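Local coordinates for protein sortase B (Clostridium perfringens, PDB 5YFK) that is a class B sortase, probably acting as a cysteine transpeptidase that attaches proteins to the cell wall, at residues K46-W58 and V70-F84. The protein carries 1 engineered substitution. Numbering follows the deposited sequence.
Sequences KNLKNINPDYRFW and VVQGKDNDFYLHHNF
Tyr55 and Phe57 pair with Val71 and Val70 in the antiparallel hairpin that opens the sortase beta fold, the short strand axes 4.5 Å apart at 152°. A classic beta bulge interrupts the register: Arg56 and Phe57 both face Val70, whose O takes a bond from Arg56 N at 2.8 Å and a weak one from Phe57 N. Beta-branched Val70 suits this strand, its CB lying over one face of the Phe57 ring in a CH-pi contact. A kink at the CB-CG bond of Arg56 (chi2 -73°) turns the guanidinium back over the Pro53-Tyr55 turn; NE donates to Gln72 OE1 in the planes of both groups, while NH1 binds Pro53 O and Tyr55 O. Gln72 also ties the hairpin to the loop that follows strand 94-96, its NE2 donating to the backbone oxygens of Asp97 and Asn100.

Before the hairpin, helix 35-51 ends and the chain turns at Asn52, an amide suited to serving both segments. Its OD1 closes an Asx turn with Asp54 N; its ND2 donates to Phe84 O (2.8 Å) and to Tyr79 OH, the latter within the amide plane. The Phe84 ring fills the angle between helix and hairpin: Asn52 CB sits over one face, Ile51 CG2 is 3.6 Å from Phe84 CE2, and Leu48 CD2 meets Phe84 CZ. Tyr79, whose side chain lies about 8 Å from that of the predicted catalytic His113, is clasped through its hydroxyl, which accepts from Asn52 and donates to Asp54. That carboxylate stands nearly perpendicular to the ring (89°), and Asp54 OD2 receives Tyr79 OH on the anti lone pair at 2.6 Å.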
# COMPACT_ATOMS: atom_id res chain seq x y z
N LYS A 46 6.07 17.71 -6.61
CA LYS A 46 5.84 19.03 -6.03
C LYS A 46 4.40 19.48 -6.19
O LYS A 46 3.82 20.04 -5.26
CB LYS A 46 6.82 20.05 -6.62
CG LYS A 46 8.24 19.84 -6.12
CD LYS A 46 9.21 20.87 -6.68
CE LYS A 46 10.64 20.52 -6.32
NZ LYS A 46 11.07 21.22 -5.08
N ASN A 47 3.79 19.17 -7.33
CA ASN A 47 2.40 19.53 -7.57
C ASN A 47 1.45 18.74 -6.69
O ASN A 47 0.56 19.29 -6.09
CB ASN A 47 2.03 19.31 -9.03
CG ASN A 47 2.31 20.53 -9.88
OD1 ASN A 47 2.03 21.66 -9.48
ND2 ASN A 47 3.00 20.32 -10.99
N LEU A 48 1.73 17.45 -6.51
CA LEU A 48 0.97 16.67 -5.53
C LEU A 48 1.05 17.24 -4.11
O LEU A 48 0.03 17.35 -3.44
CB LEU A 48 1.45 15.22 -5.56
CG LEU A 48 1.13 14.53 -6.88
CD1 LEU A 48 2.03 13.33 -7.15
CD2 LEU A 48 -0.33 14.12 -6.85
N LYS A 49 2.26 17.46 -3.61
CA LYS A 49 2.46 18.05 -2.28
C LYS A 49 1.70 19.38 -2.12
O LYS A 49 1.16 19.69 -1.06
CB LYS A 49 3.96 18.27 -2.05
CG LYS A 49 4.50 17.67 -0.76
CD LYS A 49 6.02 17.61 -0.79
CE LYS A 49 6.54 16.67 -1.87
NZ LYS A 49 7.86 16.07 -1.51
N ASN A 50 1.64 20.15 -3.21
CA ASN A 50 0.99 21.45 -3.18
C ASN A 50 -0.52 21.30 -3.13
O ASN A 50 -1.19 21.98 -2.36
CB ASN A 50 1.42 22.28 -4.39
CG ASN A 50 0.96 23.72 -4.30
OD1 ASN A 50 1.44 24.49 -3.46
ND2 ASN A 50 0.05 24.11 -5.19
N ILE A 51 -1.04 20.33 -3.87
CA ILE A 51 -2.46 20.02 -3.78
C ILE A 51 -2.84 19.55 -2.37
O ILE A 51 -3.87 19.94 -1.82
CB ILE A 51 -2.88 18.97 -4.82
CG1 ILE A 51 -2.75 19.53 -6.23
CG2 ILE A 51 -4.32 18.55 -4.58
CD1 ILE A 51 -2.44 18.50 -7.30
N ASN A 52 -2.01 18.68 -1.79
CA ASN A 52 -2.28 18.17 -0.45
C ASN A 52 -0.97 17.87 0.26
O ASN A 52 -0.31 16.89 -0.03
CB ASN A 52 -3.13 16.91 -0.53
CG ASN A 52 -3.56 16.40 0.84
OD1 ASN A 52 -3.01 16.77 1.88
ND2 ASN A 52 -4.55 15.51 0.83
N PRO A 53 -0.64 18.68 1.27
CA PRO A 53 0.63 18.52 1.95
C PRO A 53 0.78 17.16 2.65
O PRO A 53 1.88 16.80 3.10
CB PRO A 53 0.61 19.66 2.99
CG PRO A 53 -0.43 20.62 2.51
CD PRO A 53 -1.46 19.77 1.83
N ASP A 54 -0.32 16.43 2.78
CA ASP A 54 -0.31 15.11 3.41
C ASP A 54 0.25 14.03 2.46
O ASP A 54 0.49 12.89 2.86
CB ASP A 54 -1.72 14.73 3.84
CG ASP A 54 -2.26 15.60 4.97
OD1 ASP A 54 -1.43 16.19 5.70
OD2 ASP A 54 -3.45 15.44 5.29
N TYR A 55 0.46 14.41 1.20
CA TYR A 55 1.05 13.51 0.22
C TYR A 55 2.40 12.97 0.68
O TYR A 55 3.24 13.71 1.20
CB TYR A 55 1.24 14.24 -1.11
CG TYR A 55 1.96 13.41 -2.14
CD1 TYR A 55 1.29 12.40 -2.82
CD2 TYR A 55 3.31 13.56 -2.37
CE1 TYR A 55 1.94 11.61 -3.74
CE2 TYR A 55 3.97 12.83 -3.34
CZ TYR A 55 3.28 11.83 -4.01
OH TYR A 55 3.93 11.03 -4.91
N ARG A 56 2.64 11.67 0.47
CA ARG A 56 3.92 11.08 0.85
C ARG A 56 4.62 10.34 -0.29
O ARG A 56 5.84 10.41 -0.41
CB ARG A 56 3.74 10.13 2.04
CG ARG A 56 3.16 10.78 3.29
CD ARG A 56 4.19 11.68 3.97
NE ARG A 56 3.65 12.36 5.15
CZ ARG A 56 3.17 13.60 5.14
NH1 ARG A 56 3.17 14.31 4.02
NH2 ARG A 56 2.66 14.13 6.24
N PHE A 57 3.86 9.55 -1.06
CA PHE A 57 4.46 8.79 -2.14
C PHE A 57 3.39 8.30 -3.12
O PHE A 57 2.18 8.38 -2.84
CB PHE A 57 5.29 7.60 -1.60
CG PHE A 57 4.53 6.68 -0.69
CD1 PHE A 57 3.91 5.54 -1.18
CD2 PHE A 57 4.61 6.84 0.69
CE1 PHE A 57 3.23 4.68 -0.33
CE2 PHE A 57 4.01 5.92 1.56
CZ PHE A 57 3.34 4.81 1.04
N TRP A 58 3.84 7.74 -4.23
CA TRP A 58 2.94 7.14 -5.20
C TRP A 58 3.05 5.60 -5.13
O TRP A 58 4.13 5.05 -4.89
CB TRP A 58 3.27 7.63 -6.62
CG TRP A 58 2.18 7.33 -7.62
CD1 TRP A 58 1.90 6.12 -8.19
CD2 TRP A 58 1.13 8.21 -8.02
NE1 TRP A 58 0.79 6.22 -8.98
CE2 TRP A 58 0.22 7.45 -8.79
CE3 TRP A 58 0.81 9.53 -7.71
CZ2 TRP A 58 -0.85 8.02 -9.43
CZ3 TRP A 58 -0.27 10.11 -8.34
CH2 TRP A 58 -1.10 9.35 -9.17
N VAL A 70 -0.56 8.46 -2.37
CA VAL A 70 -0.75 8.03 -1.00
C VAL A 70 -0.47 9.19 -0.05
O VAL A 70 0.57 9.84 -0.13
CB VAL A 70 0.19 6.88 -0.63
CG1 VAL A 70 -0.12 6.39 0.78
CG2 VAL A 70 0.08 5.78 -1.66
N VAL A 71 -1.40 9.39 0.87
CA VAL A 71 -1.29 10.47 1.85
C VAL A 71 -1.12 9.91 3.26
O VAL A 71 -1.40 8.75 3.53
CB VAL A 71 -2.55 11.37 1.81
CG1 VAL A 71 -2.63 12.09 0.49
CG2 VAL A 71 -3.81 10.57 2.07
N GLN A 72 -0.74 10.77 4.20
CA GLN A 72 -0.69 10.37 5.58
C GLN A 72 -1.43 11.41 6.41
O GLN A 72 -1.13 12.62 6.33
CB GLN A 72 0.77 10.28 6.02
CG GLN A 72 0.94 9.79 7.44
CD GLN A 72 2.38 9.61 7.83
OE1 GLN A 72 3.26 10.36 7.39
NE2 GLN A 72 2.65 8.63 8.68
N GLY A 73 -2.50 10.96 7.05
CA GLY A 73 -3.28 11.82 7.94
C GLY A 73 -2.75 11.80 9.36
O GLY A 73 -1.71 11.18 9.66
N LYS A 74 -3.45 12.51 10.24
CA LYS A 74 -3.15 12.52 11.66
C LYS A 74 -3.74 11.33 12.40
O LYS A 74 -3.40 11.08 13.55
CB LYS A 74 -3.69 13.84 12.27
CG LYS A 74 -3.08 15.07 11.66
CD LYS A 74 -2.99 16.21 12.67
CE LYS A 74 -4.36 16.82 12.91
NZ LYS A 74 -4.58 17.99 12.02
N ASP A 75 -4.67 10.62 11.77
CA ASP A 75 -5.18 9.37 12.31
C ASP A 75 -5.48 8.43 11.14
O ASP A 75 -5.18 8.77 10.00
CB ASP A 75 -6.46 9.59 13.13
CG ASP A 75 -7.59 10.23 12.32
OD1 ASP A 75 -7.70 9.97 11.10
OD2 ASP A 75 -8.48 10.86 12.95
N ASN A 76 -5.90 7.21 11.44
CA ASN A 76 -6.25 6.25 10.39
C ASN A 76 -7.75 6.20 10.06
O ASN A 76 -8.24 5.19 9.55
CB ASN A 76 -5.74 4.86 10.80
CG ASN A 76 -4.23 4.80 10.87
OD1 ASN A 76 -3.55 5.52 10.16
ND2 ASN A 76 -3.71 3.86 11.63
N ASP A 77 -8.42 7.34 10.23
CA ASP A 77 -9.85 7.47 9.93
C ASP A 77 -10.16 8.58 8.92
O ASP A 77 -11.02 8.39 8.05
CB ASP A 77 -10.62 7.72 11.22
CG ASP A 77 -12.12 7.63 11.03
OD1 ASP A 77 -12.62 6.51 10.85
OD2 ASP A 77 -12.78 8.70 11.02
N PHE A 78 -9.42 9.70 8.97
CA PHE A 78 -9.73 10.84 8.08
C PHE A 78 -9.85 10.40 6.62
O PHE A 78 -10.74 10.85 5.89
CB PHE A 78 -8.71 11.97 8.21
CG PHE A 78 -9.07 13.23 7.46
CD1 PHE A 78 -9.97 14.14 7.99
CD2 PHE A 78 -8.52 13.49 6.21
CE1 PHE A 78 -10.32 15.28 7.29
CE2 PHE A 78 -8.86 14.63 5.51
CZ PHE A 78 -9.76 15.54 6.06
N TYR A 79 -8.86 9.66 6.14
CA TYR A 79 -8.79 9.40 4.71
C TYR A 79 -9.58 8.15 4.30
O TYR A 79 -9.64 7.82 3.12
CB TYR A 79 -7.33 9.34 4.24
CG TYR A 79 -6.73 10.72 4.06
CD1 TYR A 79 -7.26 11.61 3.13
CD2 TYR A 79 -5.71 11.18 4.88
CE1 TYR A 79 -6.70 12.86 2.93
CE2 TYR A 79 -5.15 12.43 4.69
CZ TYR A 79 -5.76 13.32 3.82
OH TYR A 79 -5.23 14.57 3.60
N LEU A 80 -10.31 7.57 5.24
CA LEU A 80 -11.40 6.65 4.87
C LEU A 80 -12.59 7.42 4.32
O LEU A 80 -13.47 6.85 3.67
CB LEU A 80 -11.85 5.84 6.07
CG LEU A 80 -10.88 4.73 6.44
CD1 LEU A 80 -11.26 4.10 7.77
CD2 LEU A 80 -10.79 3.70 5.32
N HIS A 81 -12.65 8.70 4.66
CA HIS A 81 -13.86 9.50 4.41
C HIS A 81 -13.58 10.81 3.70
O HIS A 81 -14.49 11.62 3.49
CB HIS A 81 -14.58 9.78 5.73
CG HIS A 81 -14.80 8.56 6.55
ND1 HIS A 81 -14.17 8.35 7.76
CD2 HIS A 81 -15.51 7.43 6.30
CE1 HIS A 81 -14.55 7.20 8.26
NE2 HIS A 81 -15.35 6.61 7.38
N HIS A 82 -12.33 11.02 3.29
CA HIS A 82 -12.02 12.16 2.46
C HIS A 82 -11.16 11.76 1.27
O HIS A 82 -10.34 10.84 1.35
CB HIS A 82 -11.30 13.25 3.25
CG HIS A 82 -12.09 13.79 4.40
ND1 HIS A 82 -12.16 13.15 5.62
CD2 HIS A 82 -12.86 14.90 4.51
CE1 HIS A 82 -12.90 13.86 6.44
NE2 HIS A 82 -13.38 14.90 5.78
N ASN A 83 -11.24 12.56 0.22
CA ASN A 83 -10.46 12.32 -0.99
C ASN A 83 -9.17 13.10 -0.96
O ASN A 83 -8.76 13.58 0.10
CB ASN A 83 -11.27 12.64 -2.24
CG ASN A 83 -11.51 14.12 -2.43
OD1 ASN A 83 -10.98 14.96 -1.70
ND2 ASN A 83 -12.32 14.45 -3.42
N PHE A 84 -8.45 13.11 -2.08
CA PHE A 84 -7.13 13.72 -2.11
C PHE A 84 -7.17 15.23 -1.89
O PHE A 84 -6.17 15.83 -1.47
CB PHE A 84 -6.44 13.44 -3.44
CG PHE A 84 -4.98 13.78 -3.43
CD1 PHE A 84 -4.08 13.00 -2.72
CD2 PHE A 84 -4.51 14.88 -4.11
CE1 PHE A 84 -2.74 13.31 -2.72
CE2 PHE A 84 -3.16 15.20 -4.10
CZ PHE A 84 -2.27 14.41 -3.41
O HOH W 1 -6.25 18.61 -0.28